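Local coordinates for secreted protein ESXB (PDB 4J10) that is a secreted WXG100-family protein of Bacillus anthracis whose precise role is unsettled, probably a substrate of an ESX-type secretion system, at residues R16-F21 with T77-I82. Residues are numbered along the deposited sequence; the frame is centred on the assembly and turned at random.
Sequences RIAGNF and TDLKRI
Leu-79 meets Ala-18 where the two long helices of a WXG100 helical hairpin, 11-41 and 48-90, run side by side, and the pair illustrates how an alanine lets antiparallel helices draw close. The local axes approach to 8.4 Å at 163°, and the CA atoms of Ala-18 and Leu-79 stand 5.6 Å apart. Followed outward, Leu-79 begins with CB against CB of Ala-18, at 3.9 Å. Its CG is anti to the carbonyl carbon (chi1 -70°), and from there the two methyls part company. CD1, set anti to CA (chi2 163°), goes on to the first helix, where CG2 of Ile-17 lies 3.7 Å from it and the backbone N of Ala-18 is scarcely farther. CD2 keeps more distance from 16-21, its nearest atom there being CG2 of Ile-17 at 4.9 Å. Phe-21, one turn on from Ile-17, adds ring atom CD1 to the surroundings of CD1 of Leu-79 at 4.2 Å, a looser and oblique approach. One methyl thus rests among an isoleucine branch, an aromatic ring and helix backbone, with no hydrogen bond joining the segments.

The packing extends beyond these turns: Phe-21 also touches Leu-72 and Ile-75, while Leu-79 reaches Leu-14 and packs on Phe-54 of the second subunit, so the leucine serves both the hairpin and the dimer. A charged side chain borders the apolar strip on one side. The ammonium of Lys-80 is led away to salt bridges with Glu-15 and Asp-84, the first of which also ties the two helices together, but its backbone N passes near Ala-18, 4.3 Å from CB of that residue.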
# COMPACT_ATOMS: atom_id res chain seq x y z
N ARG A 16 -6.28 4.17 -18.31
CA ARG A 16 -7.08 3.45 -17.31
C ARG A 16 -6.17 2.87 -16.24
O ARG A 16 -6.40 3.03 -15.03
CB ARG A 16 -7.90 2.33 -17.97
CG ARG A 16 -8.64 1.45 -16.96
CD ARG A 16 -9.37 0.29 -17.64
NE ARG A 16 -8.47 -0.66 -18.29
CZ ARG A 16 -7.80 -1.62 -17.66
NH1 ARG A 16 -7.91 -1.78 -16.34
NH2 ARG A 16 -7.00 -2.42 -18.35
N ILE A 17 -5.13 2.18 -16.69
CA ILE A 17 -4.19 1.56 -15.76
C ILE A 17 -3.42 2.62 -14.97
O ILE A 17 -3.23 2.49 -13.75
CB ILE A 17 -3.25 0.57 -16.48
CG1 ILE A 17 -4.07 -0.57 -17.10
CG2 ILE A 17 -2.23 0.00 -15.50
CD1 ILE A 17 -3.27 -1.48 -18.01
N ALA A 18 -2.98 3.69 -15.64
CA ALA A 18 -2.34 4.82 -14.95
C ALA A 18 -3.25 5.32 -13.83
O ALA A 18 -2.79 5.61 -12.72
CB ALA A 18 -2.00 5.94 -15.93
N GLY A 19 -4.55 5.40 -14.10
CA GLY A 19 -5.50 5.84 -13.09
C GLY A 19 -5.60 4.89 -11.92
O GLY A 19 -5.76 5.31 -10.78
N ASN A 20 -5.53 3.59 -12.21
CA ASN A 20 -5.54 2.60 -11.14
C ASN A 20 -4.36 2.79 -10.20
O ASN A 20 -4.52 2.71 -8.98
CB ASN A 20 -5.52 1.19 -11.72
CG ASN A 20 -6.81 0.83 -12.40
OD1 ASN A 20 -7.83 1.51 -12.24
ND2 ASN A 20 -6.79 -0.26 -13.16
N PHE A 21 -3.19 3.08 -10.75
CA PHE A 21 -2.00 3.32 -9.94
C PHE A 21 -2.12 4.59 -9.12
O PHE A 21 -1.78 4.60 -7.94
CB PHE A 21 -0.73 3.28 -10.80
CG PHE A 21 -0.24 1.87 -11.03
CD1 PHE A 21 -0.75 1.09 -12.06
CD2 PHE A 21 0.69 1.31 -10.16
CE1 PHE A 21 -0.33 -0.23 -12.22
CE2 PHE A 21 1.12 0.00 -10.33
CZ PHE A 21 0.62 -0.76 -11.36
N THR A 77 2.78 7.91 -14.03
CA THR A 77 3.38 8.88 -14.94
C THR A 77 3.96 8.22 -16.19
O THR A 77 3.79 8.71 -17.31
CB THR A 77 4.47 9.67 -14.22
OG1 THR A 77 3.87 10.48 -13.20
CG2 THR A 77 5.22 10.58 -15.19
N ASP A 78 4.64 7.09 -16.00
CA ASP A 78 5.27 6.42 -17.14
C ASP A 78 4.22 5.89 -18.12
O ASP A 78 4.41 5.97 -19.34
CB ASP A 78 6.20 5.29 -16.68
CG ASP A 78 7.47 5.82 -16.03
OD1 ASP A 78 7.75 7.03 -16.15
OD2 ASP A 78 8.19 5.02 -15.39
N LEU A 79 3.13 5.34 -17.59
CA LEU A 79 2.03 4.86 -18.44
C LEU A 79 1.40 6.02 -19.21
O LEU A 79 1.11 5.90 -20.40
CB LEU A 79 0.99 4.14 -17.59
CG LEU A 79 1.45 2.79 -17.02
CD1 LEU A 79 0.53 2.38 -15.89
CD2 LEU A 79 1.51 1.71 -18.10
N LYS A 80 1.18 7.14 -18.53
CA LYS A 80 0.60 8.31 -19.18
C LYS A 80 1.52 8.87 -20.27
O LYS A 80 1.06 9.30 -21.33
CB LYS A 80 0.25 9.37 -18.12
CG LYS A 80 -0.22 10.70 -18.65
CD LYS A 80 -1.51 10.58 -19.47
CE LYS A 80 -2.05 11.97 -19.79
NZ LYS A 80 -3.02 11.96 -20.92
N ARG A 81 2.82 8.85 -20.02
CA ARG A 81 3.79 9.32 -21.02
C ARG A 81 3.73 8.48 -22.30
O ARG A 81 3.80 9.01 -23.40
CB ARG A 81 5.20 9.31 -20.44
CG ARG A 81 6.28 9.74 -21.40
CD ARG A 81 7.44 10.38 -20.65
NE ARG A 81 7.91 9.56 -19.53
CZ ARG A 81 9.18 9.38 -19.22
NH1 ARG A 81 10.14 9.95 -19.94
NH2 ARG A 81 9.52 8.61 -18.18
N ILE A 82 3.57 7.16 -22.14
CA ILE A 82 3.45 6.29 -23.30
C ILE A 82 2.10 6.49 -23.98
O ILE A 82 2.02 6.51 -25.21
CB ILE A 82 3.68 4.81 -22.95
CG1 ILE A 82 5.11 4.60 -22.46
CG2 ILE A 82 3.43 3.93 -24.19
CD1 ILE A 82 5.34 3.24 -21.85